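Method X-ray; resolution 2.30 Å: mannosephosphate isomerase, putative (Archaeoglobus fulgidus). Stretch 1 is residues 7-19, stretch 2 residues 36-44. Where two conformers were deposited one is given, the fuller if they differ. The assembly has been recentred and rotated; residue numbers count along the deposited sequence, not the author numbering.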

# COMPACT_ATOMS: atom_id res chain seq x y z
N PHE A 7 11.02 -14.28 10.25
CA PHE A 7 9.73 -14.20 9.61
C PHE A 7 8.60 -14.07 10.64
O PHE A 7 8.37 -14.98 11.44
CB PHE A 7 9.49 -15.41 8.71
CG PHE A 7 10.67 -15.75 7.81
CD1 PHE A 7 11.12 -14.84 6.85
CD2 PHE A 7 11.32 -16.96 7.94
CE1 PHE A 7 12.21 -15.14 6.04
CE2 PHE A 7 12.41 -17.28 7.13
CZ PHE A 7 12.85 -16.36 6.17
N ILE A 8 7.93 -12.92 10.60
CA ILE A 8 6.84 -12.62 11.51
C ILE A 8 5.54 -12.59 10.71
O ILE A 8 5.47 -11.97 9.65
CB ILE A 8 7.09 -11.30 12.28
CG1 ILE A 8 8.34 -11.45 13.17
CG2 ILE A 8 5.84 -10.87 13.09
CD1 ILE A 8 8.88 -10.13 13.75
N PHE A 9 4.54 -13.30 11.22
CA PHE A 9 3.26 -13.45 10.52
C PHE A 9 2.16 -12.72 11.28
O PHE A 9 2.30 -12.48 12.48
CB PHE A 9 2.96 -14.94 10.35
CG PHE A 9 3.95 -15.64 9.46
CD1 PHE A 9 3.80 -15.59 8.07
CD2 PHE A 9 5.07 -16.28 9.99
CE1 PHE A 9 4.73 -16.20 7.24
CE2 PHE A 9 6.00 -16.89 9.16
CZ PHE A 9 5.83 -16.85 7.78
N GLN A 10 1.09 -12.34 10.59
CA GLN A 10 -0.10 -11.83 11.29
C GLN A 10 -0.80 -12.98 11.97
O GLN A 10 -0.96 -14.04 11.38
CB GLN A 10 -1.09 -11.14 10.34
CG GLN A 10 -0.61 -9.81 9.85
CD GLN A 10 -1.71 -8.92 9.32
OE1 GLN A 10 -2.73 -9.37 8.79
NE2 GLN A 10 -1.49 -7.64 9.43
N ALA A 11 -1.22 -12.75 13.21
CA ALA A 11 -1.99 -13.72 14.00
C ALA A 11 -3.45 -13.85 13.50
O ALA A 11 -4.03 -14.94 13.56
CB ALA A 11 -1.98 -13.31 15.46
N GLN A 12 -4.02 -12.74 13.04
CA GLN A 12 -5.40 -12.68 12.55
C GLN A 12 -5.47 -11.71 11.37
O GLN A 12 -4.65 -10.80 11.27
CB GLN A 12 -6.39 -12.27 13.67
CG GLN A 12 -6.01 -11.04 14.49
CD GLN A 12 -7.12 -10.55 15.44
OE1 GLN A 12 -7.71 -11.32 16.19
NE2 GLN A 12 -7.39 -9.25 15.40
N GLU A 13 -6.45 -11.92 10.50
CA GLU A 13 -6.69 -11.04 9.35
C GLU A 13 -7.18 -9.66 9.84
O GLU A 13 -7.84 -9.55 10.86
CB GLU A 13 -7.70 -11.71 8.39
CG GLU A 13 -9.07 -12.04 9.06
CD GLU A 13 -9.73 -13.35 8.56
OE1 GLU A 13 -9.12 -14.06 7.72
OE2 GLU A 13 -10.85 -13.67 9.02
N ASN A 14 -6.80 -8.62 9.12
CA ASN A 14 -7.15 -7.25 9.44
C ASN A 14 -7.89 -6.66 8.23
O ASN A 14 -7.31 -5.95 7.40
CB ASN A 14 -5.89 -6.46 9.80
CG ASN A 14 -6.19 -5.10 10.45
OD1 ASN A 14 -7.35 -4.74 10.66
ND2 ASN A 14 -5.13 -4.34 10.76
N LEU A 15 -9.18 -6.97 8.13
CA LEU A 15 -10.00 -6.66 6.95
C LEU A 15 -10.91 -5.46 7.18
O LEU A 15 -11.28 -5.18 8.32
CB LEU A 15 -10.83 -7.87 6.53
CG LEU A 15 -10.05 -9.19 6.37
CD1 LEU A 15 -10.99 -10.35 5.96
CD2 LEU A 15 -8.86 -9.03 5.39
N VAL A 16 -11.26 -4.78 6.09
CA VAL A 16 -12.14 -3.61 6.13
C VAL A 16 -13.25 -3.81 5.11
O VAL A 16 -12.99 -4.00 3.92
CB VAL A 16 -11.37 -2.28 5.81
CG1 VAL A 16 -12.27 -1.06 6.03
CG2 VAL A 16 -10.10 -2.16 6.67
N GLU A 17 -14.49 -3.77 5.61
CA GLU A 17 -15.69 -3.83 4.77
C GLU A 17 -15.88 -2.52 4.02
O GLU A 17 -15.77 -1.44 4.60
CB GLU A 17 -16.94 -4.16 5.62
CG GLU A 17 -16.84 -5.55 6.30
CD GLU A 17 -17.94 -5.85 7.30
OE1 GLU A 17 -19.03 -5.26 7.21
OE2 GLU A 17 -17.72 -6.70 8.20
N ARG A 18 -16.15 -2.62 2.72
CA ARG A 18 -16.38 -1.44 1.89
C ARG A 18 -17.50 -1.75 0.92
O ARG A 18 -17.58 -2.88 0.42
CB ARG A 18 -15.13 -1.06 1.09
CG ARG A 18 -13.95 -0.64 1.91
CD ARG A 18 -14.19 0.71 2.60
NE ARG A 18 -12.92 1.18 3.15
CZ ARG A 18 -12.80 1.97 4.22
NH1 ARG A 18 -13.88 2.39 4.86
NH2 ARG A 18 -11.59 2.33 4.63
N PRO A 19 -18.36 -0.76 0.63
CA PRO A 19 -19.46 -1.01 -0.30
C PRO A 19 -18.94 -1.29 -1.71
O PRO A 19 -19.58 -2.01 -2.47
CB PRO A 19 -20.30 0.29 -0.24
CG PRO A 19 -19.35 1.36 0.23
CD PRO A 19 -18.37 0.63 1.15
N ILE A 36 -15.59 -6.85 0.97
CA ILE A 36 -14.34 -6.56 1.66
C ILE A 36 -13.51 -5.71 0.71
O ILE A 36 -13.08 -6.20 -0.35
CB ILE A 36 -13.53 -7.83 2.03
CG1 ILE A 36 -14.38 -8.86 2.81
CG2 ILE A 36 -12.22 -7.45 2.74
CD1 ILE A 36 -14.76 -8.49 4.23
N GLY A 37 -13.26 -4.46 1.09
CA GLY A 37 -12.47 -3.57 0.24
C GLY A 37 -10.97 -3.59 0.49
O GLY A 37 -10.19 -3.27 -0.43
N GLU A 38 -10.55 -3.95 1.71
CA GLU A 38 -9.16 -3.77 2.14
C GLU A 38 -8.70 -4.86 3.08
O GLU A 38 -9.48 -5.41 3.85
CB GLU A 38 -8.95 -2.41 2.82
CG GLU A 38 -9.70 -1.25 2.12
CD GLU A 38 -9.41 0.11 2.72
OE1 GLU A 38 -8.38 0.26 3.44
OE2 GLU A 38 -10.21 1.04 2.45
N SER A 39 -7.41 -5.18 3.00
CA SER A 39 -6.72 -5.97 4.00
C SER A 39 -5.47 -5.21 4.39
O SER A 39 -4.64 -4.94 3.54
CB SER A 39 -6.30 -7.33 3.45
OG SER A 39 -5.47 -7.97 4.39
N TRP A 40 -5.33 -4.90 5.68
CA TRP A 40 -4.22 -4.13 6.21
C TRP A 40 -3.16 -5.10 6.72
O TRP A 40 -3.42 -5.89 7.63
CB TRP A 40 -4.69 -3.17 7.32
CG TRP A 40 -5.57 -2.01 6.82
CD1 TRP A 40 -6.40 -2.01 5.72
CD2 TRP A 40 -5.71 -0.71 7.41
NE1 TRP A 40 -7.03 -0.79 5.59
CE2 TRP A 40 -6.62 0.03 6.61
CE3 TRP A 40 -5.15 -0.09 8.54
CZ2 TRP A 40 -6.99 1.35 6.90
CZ3 TRP A 40 -5.51 1.23 8.83
CH2 TRP A 40 -6.42 1.94 8.01
N GLU A 41 -1.99 -5.06 6.09
CA GLU A 41 -0.94 -6.04 6.34
C GLU A 41 0.14 -5.41 7.21
O GLU A 41 0.86 -4.53 6.75
CB GLU A 41 -0.36 -6.54 5.01
CG GLU A 41 -1.39 -7.01 3.97
CD GLU A 41 -1.88 -8.44 4.22
OE1 GLU A 41 -1.07 -9.28 4.65
OE2 GLU A 41 -3.06 -8.74 3.98
N PHE A 42 0.26 -5.88 8.45
CA PHE A 42 1.23 -5.35 9.43
C PHE A 42 1.00 -3.88 9.72
O PHE A 42 1.95 -3.11 9.84
CB PHE A 42 2.68 -5.67 9.02
CG PHE A 42 2.93 -7.13 8.87
CD1 PHE A 42 2.97 -7.95 10.00
CD2 PHE A 42 3.03 -7.71 7.61
CE1 PHE A 42 3.16 -9.34 9.89
CE2 PHE A 42 3.23 -9.09 7.48
CZ PHE A 42 3.29 -9.90 8.62
N SER A 43 -0.27 -3.51 9.83
CA SER A 43 -0.65 -2.16 10.17
C SER A 43 -0.22 -1.80 11.58
O SER A 43 -0.57 -2.49 12.54
CB SER A 43 -2.15 -1.97 10.04
OG SER A 43 -2.56 -0.78 10.71
N ALA A 44 0.55 -0.72 11.70
CA ALA A 44 0.76 -0.06 12.98
C ALA A 44 -0.03 1.26 13.03
O ALA A 44 0.35 2.18 13.75
CB ALA A 44 2.23 0.18 13.25
O HOH W 1 -5.14 -8.91 6.89

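The two stretches form a short antiparallel β-ladder, interrupted by a bulge, braced by a salt bridge from Arg-18 back to Glu-38, and flanked at its other end by a glutamine-aromatic contact. Trp-40 N donates to Asn-14 O (2.8 Å) and Val-16 N to Glu-38 O (2.9 Å). At the bulge the register slips by one residue, so that Val-16 O accepts from both Gly-37 N (2.9 Å) and Glu-38 N (3.3 Å). Glycine suits this position: a CB on Gly-37 would point toward Arg-18 and lie 2.3 Å from its CG. Arg-18 can therefore pass close to the backbone and turn its guanidinium edge to Glu-38, with NE 2.8 Å and NH2 2.9 Å from OE2. The other carboxylate oxygen, Glu-38 OE1, accepts from Trp-40 NE1 (2.7 Å), which ties the buried acid to the indole. Val-16 packs on the same sheet face as Glu-38, its CG2 3.8 Å from Trp-40 CD1; on the other face, Leu-15 CD2 lies 3.6 Å from Ser-39 CB. Beyond the ladder, Gln-10 serves both polar and apolar partners. Its NE2 donates to Trp-40 O (3.2 Å), while its CG sits over one face of the Phe-42 ring, 4.1 Å from the centroid. A water bridges Gln-10 OE1, Asn-14 N and Ser-39 OG, adding a mediated link beside the Asn-14 O to Trp-40 N bond.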